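Local coordinates for protein catechol 1,2 dioxygenase (Acinetobacter radioresistens, PDB 2XSU) that probably catalyses the intradiol cleavage of catechol by O2 to cis,cis-muconate, using a bound ferric iron, as a homodimer, at residues Thr136-Glu140 with Arg277-Asp281; Thr142-Thr146 with Asn290-Val294; Arg218-Pro223 with Tyr249-Ala255; Gly234-Leu238 with Ala300-Glu304; Thr240-Glu245 with Leu262-Ala266. The protein carries 1 engineered substitution. All blocks are in the same frame, centred on the assembly; numbering follows the deposited sequence.

Interactions 1, 2, 3 and 5 reach one mixed beta sheet; interaction 4 joins two loops beside it. Interactions 1 and 2 use successive parts of strand 136-145, with centres about 23 Å apart. Interaction 3 lies nearest the iron: the R222 side chain is about 4 Å from the metal. That of Q241, in interaction 5, is about 6 Å from it and about 4 Å, side chain to side chain, from the iron ligands H225 and H227. These two contacts touch where L250 CD1 packs 3.5 Å from N243 CB. Interactions 2 and 4, centres about 13 Å apart, meet at a probable backbone hydrogen bond, V294 O to R236 N. Interaction 5 touches interaction 1 through F242 and I139.

Interaction 1: Thr136-Glu140 with Arg277-Asp281; sequences TLIIE and RRELD
R278 and E140 reach toward each other head-on from the two segments and meet at the edge of the guanidinium group. NH2 of R278 donates to OE1 of E140 over 2.7 Å, and the oxygen lies near the guanidinium plane. The match is good only from the arginine side: the two flat groups are turned 46° against each other, and the nitrogen reaches the syn side of OE1 from well off the carboxylate plane. The N-H...O angle of 148° fits this twisted, single-point salt bridge. A water that donates to OE2 of E140 and weakly accepts from NH1 of R278 joins the remaining ends. I138 lies across the arginine, with its CD1 3.6 Å from CD of R278 and its branches toward one face of the guanidinium. Because CG1 of I138 stands anti to the carbonyl carbon (chi1 -70°), the extended chain carries CD1 outward, where it also meets CD1 of L280 at 3.9 Å. The contact therefore combines one charged grip with a small apolar patch. E279, with positive phi, closes helix 272-277 in a Schellman motif between R278 and L280. E140 OE1 has a second partner in H286. Strand 284-293 contributes F284 and H286 beside I138 and R278, and strand 190-196 flanks the other edge of strand 136-145, so the contact sets the end of helix 272-277 beside strands 136-145 and 284-293.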
# COMPACT_ATOMS: atom_id res chain seq x y z
N THR A 136 36.33 -6.76 16.19
CA THR A 136 36.73 -7.13 14.84
C THR A 136 36.24 -8.56 14.54
O THR A 136 36.25 -9.44 15.41
CB THR A 136 38.26 -7.09 14.73
OG1 THR A 136 38.70 -5.74 14.86
CG2 THR A 136 38.71 -7.59 13.39
N LEU A 137 35.75 -8.77 13.31
CA LEU A 137 35.31 -10.09 12.84
C LEU A 137 35.99 -10.40 11.51
O LEU A 137 35.96 -9.57 10.61
CB LEU A 137 33.78 -10.09 12.62
CG LEU A 137 33.20 -11.31 11.90
CD1 LEU A 137 33.38 -12.60 12.70
CD2 LEU A 137 31.70 -11.05 11.65
N ILE A 138 36.57 -11.59 11.41
CA ILE A 138 36.99 -12.15 10.12
C ILE A 138 36.00 -13.24 9.73
O ILE A 138 35.71 -14.17 10.54
CB ILE A 138 38.41 -12.74 10.20
CG1 ILE A 138 39.41 -11.60 10.34
CG2 ILE A 138 38.67 -13.64 8.96
CD1 ILE A 138 40.88 -12.01 10.61
N ILE A 139 35.48 -13.13 8.51
CA ILE A 139 34.64 -14.16 7.93
C ILE A 139 35.40 -14.77 6.79
O ILE A 139 35.96 -14.04 5.95
CB ILE A 139 33.34 -13.58 7.30
CG1 ILE A 139 32.62 -12.68 8.30
CG2 ILE A 139 32.45 -14.70 6.79
CD1 ILE A 139 31.48 -11.87 7.67
N GLU A 140 35.44 -16.10 6.73
CA GLU A 140 36.02 -16.74 5.55
C GLU A 140 35.36 -18.03 5.17
O GLU A 140 34.66 -18.65 5.99
CB GLU A 140 37.54 -16.89 5.63
CG GLU A 140 38.06 -17.86 6.61
CD GLU A 140 39.59 -17.67 6.83
OE1 GLU A 140 40.07 -17.99 7.91
OE2 GLU A 140 40.30 -17.17 5.94
N ARG A 277 49.76 -12.93 12.42
CA ARG A 277 49.58 -13.45 11.06
C ARG A 277 48.50 -12.67 10.30
O ARG A 277 48.62 -12.44 9.09
CB ARG A 277 49.21 -14.93 11.14
CG ARG A 277 49.88 -15.82 10.10
CD ARG A 277 49.28 -17.23 10.07
NE ARG A 277 49.00 -17.78 11.40
CZ ARG A 277 49.91 -18.30 12.23
NH1 ARG A 277 51.19 -18.36 11.90
NH2 ARG A 277 49.52 -18.77 13.42
N ARG A 278 47.45 -12.27 11.01
CA ARG A 278 46.32 -11.54 10.42
C ARG A 278 46.57 -10.04 10.31
O ARG A 278 45.73 -9.30 9.79
CB ARG A 278 45.06 -11.78 11.24
CG ARG A 278 44.58 -13.22 11.27
CD ARG A 278 44.01 -13.62 9.94
NE ARG A 278 43.27 -14.87 10.04
CZ ARG A 278 42.61 -15.43 9.03
NH1 ARG A 278 42.60 -14.86 7.83
NH2 ARG A 278 41.98 -16.58 9.22
N GLU A 279 47.73 -9.60 10.81
CA GLU A 279 48.12 -8.19 10.89
C GLU A 279 47.14 -7.37 11.73
O GLU A 279 46.77 -6.24 11.38
CB GLU A 279 48.32 -7.57 9.50
CG GLU A 279 49.39 -8.26 8.66
CD GLU A 279 49.67 -7.55 7.35
OE1 GLU A 279 50.42 -6.54 7.36
OE2 GLU A 279 49.15 -8.00 6.30
N LEU A 280 46.74 -7.95 12.86
CA LEU A 280 45.88 -7.29 13.82
C LEU A 280 46.64 -7.08 15.12
O LEU A 280 47.77 -7.56 15.24
CB LEU A 280 44.60 -8.11 14.03
CG LEU A 280 43.76 -8.35 12.76
CD1 LEU A 280 42.71 -9.44 12.98
CD2 LEU A 280 43.09 -7.06 12.25
N ASP A 281 46.03 -6.38 16.09
CA ASP A 281 46.70 -6.04 17.36
C ASP A 281 45.94 -6.54 18.60
O ASP A 281 46.51 -6.59 19.70
CB ASP A 281 46.93 -4.53 17.46
CG ASP A 281 45.63 -3.72 17.37
OD1 ASP A 281 45.07 -3.62 16.26
OD2 ASP A 281 45.19 -3.17 18.41
O HOH W 1 42.91 -17.24 5.99

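Interaction 2: Thr142-Thr146 with Asn290-Val294; sequences TVTDT and NVELV
OD1 of N290 serves two groups. It accepts the backbone N-H of T142, with N to OD1 2.9 Å and an N-H...O angle of 160°, and it also accepts from a water. That water lies 2.8 Å from OG1 of T142, closing a small bridge between the two side chains. These run alongside each other; chi1 of N290 (-57°) carries the amide beside T142, and chi2 (-46°) turns OD1 to its N-H. Beyond it strands 136-145 and 284-293 pair as parallel neighbours of the mixed sheet. V291 N donates to T142 O, T144 N to V291 O, and L293 N to T144 O, the last over 2.9 Å. V143, V291 and L293 share one face, where CG1 of V143 packs 3.8 Å from CD1 of L293 and the two residues of strand 284-293 meet L238 of strand 238-244. T144 and E292 point to the other face. There the extended E292 chain passes over T146, nearly perpendicular to it, bringing OE2 within 3.4 Å of CG2 of T146, while OE2 is hydrogen-bonded to the backbone of G102. At the far end a second water accepts from T146 N and donates to L293 O. The centre is thus held by direct backbone bonds, and its two ends by a side-chain amide and water.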
# COMPACT_ATOMS: atom_id res chain seq x y z
N THR A 142 35.02 -21.15 1.61
CA THR A 142 35.28 -21.66 0.27
C THR A 142 33.95 -21.84 -0.43
O THR A 142 32.98 -22.31 0.18
CB THR A 142 36.03 -23.01 0.38
OG1 THR A 142 37.22 -22.84 1.16
CG2 THR A 142 36.40 -23.55 -1.03
N VAL A 143 33.89 -21.48 -1.71
CA VAL A 143 32.70 -21.70 -2.52
C VAL A 143 32.96 -22.91 -3.42
O VAL A 143 33.95 -22.94 -4.15
CB VAL A 143 32.33 -20.45 -3.36
CG1 VAL A 143 31.06 -20.71 -4.22
CG2 VAL A 143 32.13 -19.22 -2.44
N THR A 144 32.08 -23.90 -3.33
CA THR A 144 32.26 -25.16 -4.06
C THR A 144 30.97 -25.58 -4.76
O THR A 144 29.88 -25.02 -4.50
CB THR A 144 32.67 -26.32 -3.11
OG1 THR A 144 31.65 -26.57 -2.14
CG2 THR A 144 33.99 -26.03 -2.42
N ASP A 145 31.08 -26.58 -5.63
CA ASP A 145 29.89 -27.26 -6.13
C ASP A 145 29.45 -28.32 -5.11
O ASP A 145 30.09 -28.47 -4.06
CB ASP A 145 30.15 -27.85 -7.53
CG ASP A 145 31.18 -28.97 -7.54
OD1 ASP A 145 31.54 -29.51 -6.47
OD2 ASP A 145 31.63 -29.31 -8.66
N THR A 146 28.39 -29.07 -5.40
CA THR A 146 27.89 -30.07 -4.43
C THR A 146 28.83 -31.26 -4.16
O THR A 146 28.63 -31.98 -3.18
CB THR A 146 26.50 -30.61 -4.81
OG1 THR A 146 26.53 -31.08 -6.16
CG2 THR A 146 25.44 -29.50 -4.67
N ASN A 290 31.23 -21.59 4.63
CA ASN A 290 31.39 -22.17 3.30
C ASN A 290 30.07 -22.16 2.56
O ASN A 290 28.98 -22.19 3.18
CB ASN A 290 31.96 -23.59 3.39
CG ASN A 290 33.27 -23.63 4.13
OD1 ASN A 290 34.16 -22.80 3.87
ND2 ASN A 290 33.39 -24.56 5.07
N VAL A 291 30.16 -22.06 1.25
CA VAL A 291 28.98 -22.01 0.41
C VAL A 291 29.05 -23.09 -0.65
O VAL A 291 30.06 -23.21 -1.35
CB VAL A 291 28.82 -20.64 -0.27
CG1 VAL A 291 27.63 -20.66 -1.22
CG2 VAL A 291 28.61 -19.54 0.77
N GLU A 292 27.98 -23.86 -0.77
CA GLU A 292 27.85 -24.86 -1.83
C GLU A 292 26.76 -24.44 -2.81
O GLU A 292 25.60 -24.22 -2.42
CB GLU A 292 27.53 -26.21 -1.19
CG GLU A 292 27.23 -27.35 -2.13
CD GLU A 292 26.91 -28.64 -1.36
OE1 GLU A 292 27.84 -29.22 -0.75
OE2 GLU A 292 25.72 -29.04 -1.33
N LEU A 293 27.15 -24.32 -4.07
CA LEU A 293 26.23 -23.93 -5.15
C LEU A 293 25.79 -25.15 -5.97
O LEU A 293 26.57 -26.10 -6.16
CB LEU A 293 26.89 -22.89 -6.07
CG LEU A 293 27.31 -21.56 -5.45
CD1 LEU A 293 28.00 -20.70 -6.52
CD2 LEU A 293 26.09 -20.85 -4.89
N VAL A 294 24.56 -25.09 -6.45
CA VAL A 294 23.97 -26.15 -7.27
C VAL A 294 24.16 -25.79 -8.75
O VAL A 294 23.99 -24.63 -9.13
CB VAL A 294 22.46 -26.34 -6.92
CG1 VAL A 294 21.80 -27.40 -7.82
CG2 VAL A 294 22.29 -26.71 -5.43
O HOH W 2 36.79 -23.11 3.96
O HOH W 3 26.93 -28.24 -7.86

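Interaction 3: Arg218-Pro223 with Tyr249-Ala255; sequences RHGNRP and YLWDDFA
Next to the ferric site of this intradiol dioxygenase, the start of strand 221-231 is joined to the loop 249-255 by a buried arginine-aspartate pair. R222 grips D253 side-on: NE donates to OD1 over 3.0 Å and NH2 to OD2 over 3.0 Å, with the guanidinium and carboxylate planes only 13° apart. A bend at chi3 (68°) of R222 turns the group into this position. OD1 also accepts the N-H of A255 from above the carboxylate plane, forming an Asx turn, and OD2 takes A257 N, so the carboxylate is fixed in rotation. F254 N donates to N221 O, again over 3.0 Å. The F254 ring has the carbonyl oxygen of G220 over one face and CG of R222 at its edge, 3.5 Å from CE2. Elsewhere in the contact, CB of N221 sits over the centre of the Y249 ring, 3.7 Å from the centroid, in a CH-pi contact. H219 presents one face to Y249 CE1, and its ND1 accepts N221 N in the ring plane. The R222 side chain is about 4 Å from the iron and from the ligands Y201 and H225, an arrangement consistent with D253 holding in place the arginine beside the family's non-haem iron.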
# COMPACT_ATOMS: atom_id res chain seq x y z
N ARG A 218 3.59 -7.95 19.25
CA ARG A 218 4.83 -8.56 18.75
C ARG A 218 6.04 -7.61 18.80
O ARG A 218 5.93 -6.39 18.62
CB ARG A 218 4.63 -9.02 17.29
CG ARG A 218 3.77 -10.26 17.12
CD ARG A 218 3.66 -10.69 15.63
NE ARG A 218 5.00 -10.89 15.10
CZ ARG A 218 5.33 -10.86 13.81
NH1 ARG A 218 4.41 -10.68 12.87
NH2 ARG A 218 6.61 -10.97 13.48
N HIS A 219 7.22 -8.18 19.05
CA HIS A 219 8.45 -7.45 18.91
C HIS A 219 8.89 -7.35 17.42
O HIS A 219 8.44 -8.14 16.57
CB HIS A 219 9.56 -8.09 19.80
CG HIS A 219 10.17 -9.34 19.22
ND1 HIS A 219 11.10 -9.31 18.20
CD2 HIS A 219 10.00 -10.65 19.54
CE1 HIS A 219 11.45 -10.55 17.89
NE2 HIS A 219 10.81 -11.38 18.69
N GLY A 220 9.77 -6.41 17.13
CA GLY A 220 10.26 -6.18 15.77
C GLY A 220 11.74 -6.41 15.59
O GLY A 220 12.38 -5.74 14.77
N ASN A 221 12.28 -7.38 16.32
CA ASN A 221 13.73 -7.59 16.35
C ASN A 221 14.23 -8.73 15.46
O ASN A 221 13.58 -9.77 15.36
CB ASN A 221 14.19 -7.89 17.79
CG ASN A 221 13.87 -6.75 18.76
OD1 ASN A 221 13.11 -6.94 19.72
ND2 ASN A 221 14.42 -5.58 18.50
N ARG A 222 15.42 -8.55 14.88
CA ARG A 222 16.14 -9.63 14.19
C ARG A 222 17.43 -9.95 14.96
O ARG A 222 18.06 -9.02 15.48
CB ARG A 222 16.51 -9.24 12.75
CG ARG A 222 15.33 -8.80 11.92
CD ARG A 222 15.61 -9.01 10.47
NE ARG A 222 15.69 -10.42 10.13
CZ ARG A 222 16.17 -10.88 8.99
NH1 ARG A 222 16.66 -10.05 8.06
NH2 ARG A 222 16.20 -12.18 8.78
N PRO A 223 17.82 -11.23 15.03
CA PRO A 223 19.17 -11.57 15.56
C PRO A 223 20.24 -11.06 14.62
O PRO A 223 19.98 -10.81 13.41
CB PRO A 223 19.18 -13.10 15.58
CG PRO A 223 18.29 -13.47 14.37
CD PRO A 223 17.18 -12.41 14.40
N TYR A 249 17.71 -13.40 19.99
CA TYR A 249 16.60 -13.56 19.03
C TYR A 249 16.87 -14.59 17.95
O TYR A 249 16.18 -14.61 16.90
CB TYR A 249 16.22 -12.22 18.40
CG TYR A 249 15.63 -11.27 19.40
CD1 TYR A 249 14.31 -11.44 19.83
CD2 TYR A 249 16.40 -10.26 19.94
CE1 TYR A 249 13.76 -10.58 20.81
CE2 TYR A 249 15.86 -9.38 20.91
CZ TYR A 249 14.56 -9.57 21.33
OH TYR A 249 14.03 -8.69 22.28
N LEU A 250 17.88 -15.44 18.15
CA LEU A 250 18.24 -16.41 17.13
C LEU A 250 17.07 -17.21 16.57
O LEU A 250 16.95 -17.33 15.35
CB LEU A 250 19.34 -17.37 17.64
CG LEU A 250 19.87 -18.42 16.67
CD1 LEU A 250 20.60 -17.78 15.51
CD2 LEU A 250 20.83 -19.37 17.38
N TRP A 251 16.24 -17.75 17.47
CA TRP A 251 15.10 -18.57 17.06
C TRP A 251 13.76 -17.86 17.33
O TRP A 251 12.69 -18.50 17.45
CB TRP A 251 15.21 -19.95 17.73
CG TRP A 251 16.37 -20.73 17.17
CD1 TRP A 251 17.56 -21.01 17.78
CD2 TRP A 251 16.42 -21.35 15.88
NE1 TRP A 251 18.36 -21.76 16.93
CE2 TRP A 251 17.68 -21.98 15.76
CE3 TRP A 251 15.52 -21.43 14.80
CZ2 TRP A 251 18.07 -22.69 14.62
CZ3 TRP A 251 15.91 -22.15 13.65
CH2 TRP A 251 17.18 -22.76 13.58
N ASP A 252 13.83 -16.52 17.38
CA ASP A 252 12.68 -15.64 17.63
C ASP A 252 12.83 -14.40 16.71
O ASP A 252 12.58 -13.27 17.14
CB ASP A 252 12.64 -15.23 19.11
CG ASP A 252 11.35 -14.53 19.54
OD1 ASP A 252 10.26 -14.74 18.95
OD2 ASP A 252 11.44 -13.77 20.54
N ASP A 253 13.27 -14.61 15.48
CA ASP A 253 13.42 -13.55 14.46
C ASP A 253 12.04 -13.07 14.01
O ASP A 253 11.23 -13.91 13.62
CB ASP A 253 14.17 -14.18 13.26
CG ASP A 253 14.44 -13.20 12.11
OD1 ASP A 253 14.21 -11.97 12.20
OD2 ASP A 253 14.94 -13.70 11.07
N PHE A 254 11.78 -11.76 14.07
CA PHE A 254 10.45 -11.22 13.69
C PHE A 254 10.18 -11.41 12.18
O PHE A 254 9.03 -11.27 11.75
CB PHE A 254 10.28 -9.75 14.12
CG PHE A 254 10.52 -8.75 13.02
CD1 PHE A 254 9.46 -8.04 12.47
CD2 PHE A 254 11.81 -8.53 12.52
CE1 PHE A 254 9.70 -7.12 11.43
CE2 PHE A 254 12.05 -7.61 11.47
CZ PHE A 254 10.99 -6.92 10.94
N ALA A 255 11.23 -11.71 11.41
CA ALA A 255 11.08 -12.00 9.96
C ALA A 255 11.31 -13.49 9.60
O ALA A 255 11.30 -13.86 8.43
CB ALA A 255 11.95 -11.05 9.13

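Interaction 4: Gly234-Leu238 with Ala300-Glu304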
# COMPACT_ATOMS: atom_id res chain seq x y z
N GLY A 234 27.19 -20.78 -14.73
CA GLY A 234 26.84 -22.20 -14.67
C GLY A 234 26.17 -22.69 -13.41
O GLY A 234 25.82 -23.88 -13.31
N TYR A 235 26.03 -21.81 -12.42
CA TYR A 235 25.41 -22.15 -11.13
C TYR A 235 24.18 -21.31 -10.80
O TYR A 235 24.03 -20.17 -11.27
CB TYR A 235 26.45 -22.06 -9.99
CG TYR A 235 27.57 -23.06 -10.17
CD1 TYR A 235 27.49 -24.34 -9.60
CD2 TYR A 235 28.71 -22.74 -10.93
CE1 TYR A 235 28.52 -25.27 -9.78
CE2 TYR A 235 29.73 -23.66 -11.11
CZ TYR A 235 29.62 -24.92 -10.54
OH TYR A 235 30.63 -25.86 -10.72
N ARG A 236 23.30 -21.90 -9.98
CA ARG A 236 22.09 -21.22 -9.52
C ARG A 236 22.47 -20.12 -8.52
O ARG A 236 23.17 -20.41 -7.55
CB ARG A 236 21.16 -22.22 -8.85
CG ARG A 236 20.80 -23.44 -9.70
CD ARG A 236 19.73 -24.28 -8.99
NE ARG A 236 18.38 -23.72 -9.13
CZ ARG A 236 17.46 -23.75 -8.16
NH1 ARG A 236 17.76 -24.22 -6.96
NH2 ARG A 236 16.24 -23.27 -8.38
N LYS A 237 21.98 -18.91 -8.73
CA LYS A 237 22.22 -17.79 -7.78
C LYS A 237 21.58 -18.10 -6.43
O LYS A 237 20.46 -18.64 -6.36
CB LYS A 237 21.67 -16.48 -8.32
CG LYS A 237 22.06 -15.27 -7.47
CD LYS A 237 21.71 -13.98 -8.18
CE LYS A 237 22.25 -12.75 -7.42
NZ LYS A 237 22.20 -11.53 -8.29
N LEU A 238 22.30 -17.73 -5.38
CA LEU A 238 21.87 -18.01 -4.02
C LEU A 238 21.67 -16.73 -3.24
O LEU A 238 22.54 -15.87 -3.23
CB LEU A 238 22.90 -18.88 -3.30
CG LEU A 238 22.71 -19.15 -1.79
CD1 LEU A 238 21.44 -19.96 -1.54
CD2 LEU A 238 23.90 -19.86 -1.19
N ALA A 300 15.82 -26.88 -13.98
CA ALA A 300 15.78 -26.11 -12.73
C ALA A 300 14.89 -24.85 -12.82
O ALA A 300 15.03 -24.07 -13.77
CB ALA A 300 17.21 -25.72 -12.29
N PRO A 301 13.98 -24.65 -11.84
CA PRO A 301 13.35 -23.33 -11.73
C PRO A 301 14.40 -22.25 -11.50
O PRO A 301 15.49 -22.53 -10.97
CB PRO A 301 12.47 -23.46 -10.47
CG PRO A 301 12.28 -24.93 -10.25
CD PRO A 301 13.51 -25.59 -10.80
N SER A 302 14.10 -21.02 -11.91
CA SER A 302 15.04 -19.91 -11.67
C SER A 302 15.20 -19.70 -10.16
O SER A 302 14.23 -19.85 -9.39
CB SER A 302 14.55 -18.63 -12.35
OG SER A 302 15.54 -17.61 -12.25
N SER A 303 16.43 -19.39 -9.73
CA SER A 303 16.67 -19.01 -8.32
C SER A 303 16.98 -17.52 -8.19
O SER A 303 17.37 -17.04 -7.10
CB SER A 303 17.78 -19.86 -7.70
OG SER A 303 19.03 -19.60 -8.34
N GLU A 304 16.79 -16.79 -9.29
CA GLU A 304 16.99 -15.35 -9.35
C GLU A 304 15.67 -14.59 -9.26
O GLU A 304 14.67 -15.00 -9.84
CB GLU A 304 17.69 -14.98 -10.65
CG GLU A 304 19.12 -15.51 -10.73
CD GLU A 304 19.78 -15.29 -12.08
OE1 GLU A 304 19.11 -14.79 -13.02
OE2 GLU A 304 20.97 -15.64 -12.21
O HOH W 4 18.07 -22.22 -11.67
O HOH W 5 21.08 -18.45 -11.43
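One face of the R236 guanidinium is met by CB of S303, 3.8 Å above the plane and offset toward the rim. The carbonyl oxygen of P301 comes to its edge, where NH2 of R236 donates over 2.8 Å at 168°. This bond is nearly in the guanidinium plane, yet the nitrogen stands 43° above the P301 carbonyl plane. A water bridges the same pair, accepting from NE of R236 and donating to P301 O, so that oxygen has two donors. A bend at chi3 (79°) swings the arginine head toward residues 300-303, while CB of A300 approaches NE at 3.9 Å. S303 adds a second polar link, with OG donating to K237 O over 2.6 Å on a lone pair in the carbonyl plane. Its hydroxyl lies between its own backbone N and carbonyl carbon, facing residues 236-237. E304 lies across K237, its CG 3.6 Å from CB of K237. The contact joins the loop between strands 221-231 and 238-244 to the loop between strands 284-293 and 310-311. R236 NH2 also forms a salt bridge with D94 of helix 82-96, K237 makes a cation-pi contact with F229, and the backbone of R236 pairs with V294.

Interaction 5: Thr240-Glu245 with Leu262-Ala266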
# COMPACT_ATOMS: atom_id res chain seq x y z
N THR A 240 21.14 -15.82 0.65
CA THR A 240 21.21 -16.48 1.97
C THR A 240 21.75 -15.53 3.05
O THR A 240 21.87 -14.33 2.82
CB THR A 240 22.01 -17.81 1.89
OG1 THR A 240 21.78 -18.60 3.07
CG2 THR A 240 23.49 -17.54 1.69
N GLN A 241 21.95 -16.07 4.26
CA GLN A 241 22.62 -15.35 5.34
C GLN A 241 23.27 -16.35 6.29
O GLN A 241 23.02 -17.54 6.18
CB GLN A 241 21.65 -14.50 6.14
CG GLN A 241 20.74 -15.26 7.05
CD GLN A 241 19.74 -14.36 7.75
OE1 GLN A 241 19.59 -13.17 7.41
NE2 GLN A 241 19.04 -14.92 8.73
N PHE A 242 24.09 -15.85 7.20
CA PHE A 242 24.29 -16.62 8.43
C PHE A 242 23.84 -15.81 9.62
O PHE A 242 23.85 -14.56 9.59
CB PHE A 242 25.74 -17.17 8.62
CG PHE A 242 26.81 -16.12 8.83
CD1 PHE A 242 26.96 -15.46 10.05
CD2 PHE A 242 27.72 -15.82 7.81
CE1 PHE A 242 27.94 -14.47 10.24
CE2 PHE A 242 28.73 -14.85 7.99
CZ PHE A 242 28.84 -14.17 9.20
N ASN A 243 23.37 -16.53 10.65
CA ASN A 243 23.10 -15.96 11.96
C ASN A 243 24.19 -16.44 12.89
O ASN A 243 24.99 -17.32 12.52
CB ASN A 243 21.77 -16.48 12.50
CG ASN A 243 20.61 -15.89 11.79
OD1 ASN A 243 20.29 -14.70 11.98
ND2 ASN A 243 19.97 -16.68 10.94
N ILE A 244 24.27 -15.78 14.05
CA ILE A 244 25.37 -16.06 14.98
C ILE A 244 24.80 -16.68 16.24
O ILE A 244 23.88 -16.12 16.87
CB ILE A 244 26.15 -14.77 15.29
CG1 ILE A 244 26.76 -14.22 13.99
CG2 ILE A 244 27.26 -15.04 16.34
CD1 ILE A 244 27.45 -12.90 14.11
N GLU A 245 25.34 -17.85 16.59
CA GLU A 245 24.92 -18.59 17.78
C GLU A 245 25.13 -17.70 19.00
O GLU A 245 26.11 -16.95 19.07
CB GLU A 245 25.75 -19.88 17.90
CG GLU A 245 25.25 -20.86 18.93
CD GLU A 245 23.82 -21.33 18.68
OE1 GLU A 245 23.58 -22.05 17.70
OE2 GLU A 245 22.95 -21.00 19.52
N LEU A 262 22.28 -22.52 8.61
CA LEU A 262 22.67 -21.12 8.47
C LEU A 262 23.01 -20.48 9.80
O LEU A 262 22.97 -19.25 9.92
CB LEU A 262 21.58 -20.30 7.77
CG LEU A 262 21.17 -20.79 6.37
CD1 LEU A 262 20.13 -19.81 5.80
CD2 LEU A 262 22.40 -20.88 5.44
N VAL A 263 23.30 -21.30 10.82
CA VAL A 263 23.76 -20.74 12.11
C VAL A 263 25.26 -20.99 12.24
O VAL A 263 25.72 -22.14 12.14
CB VAL A 263 22.99 -21.35 13.30
CG1 VAL A 263 23.44 -20.69 14.61
CG2 VAL A 263 21.45 -21.16 13.09
N ALA A 264 26.01 -19.92 12.44
CA ALA A 264 27.44 -19.98 12.60
C ALA A 264 27.86 -19.63 14.03
O ALA A 264 27.21 -18.82 14.71
CB ALA A 264 28.12 -19.00 11.61
N THR A 265 28.94 -20.25 14.48
CA THR A 265 29.53 -19.95 15.78
C THR A 265 30.73 -19.03 15.60
O THR A 265 31.64 -19.31 14.79
CB THR A 265 29.95 -21.27 16.47
OG1 THR A 265 28.78 -22.07 16.69
CG2 THR A 265 30.61 -20.99 17.81
N ALA A 266 30.73 -17.92 16.33
CA ALA A 266 31.85 -16.96 16.29
C ALA A 266 32.89 -17.47 17.27
O ALA A 266 32.64 -17.53 18.48
CB ALA A 266 31.37 -15.59 16.69
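Parallel backbone bonds join N243 and A264: N243 N donates to L262 O, A264 N to N243 O, and E245 N to A264 O, the middle bond measuring 2.8 Å at 172°. The alternation sets the register N243 with V263 and I244 with A264. CA-H...O contacts reinforce it, with CA of F242 3.3 Å from L262 O and CA of I244 equally close to A264 O. Apolar contacts form on the face carrying I244 and A264: CB of A264 lies 4.0 Å from CD1 of F242, and CG2 of I244 approaches CB of A266 at 4.2 Å. With CG1 beside the backbone N (chi1 -61°), I244 turns its CG2 branch to residues 264-266. In mixed contacts, L262 CD2 lies 3.3 Å from OG1 of T240, a hydroxyl hydrogen-bonded to P104 O, and OE1 of E245 rests 3.4 Å from CG1 of V263; Q241 O, beside L262, is buried without a polar partner. The other side of strand 238-244 pairs with strand 221-231, whose iron ligands H225 and H227 lie about 4 Å from Q241, side chain to side chain, while I287 of strand 284-293 packs against F242, I244, A264 and A266.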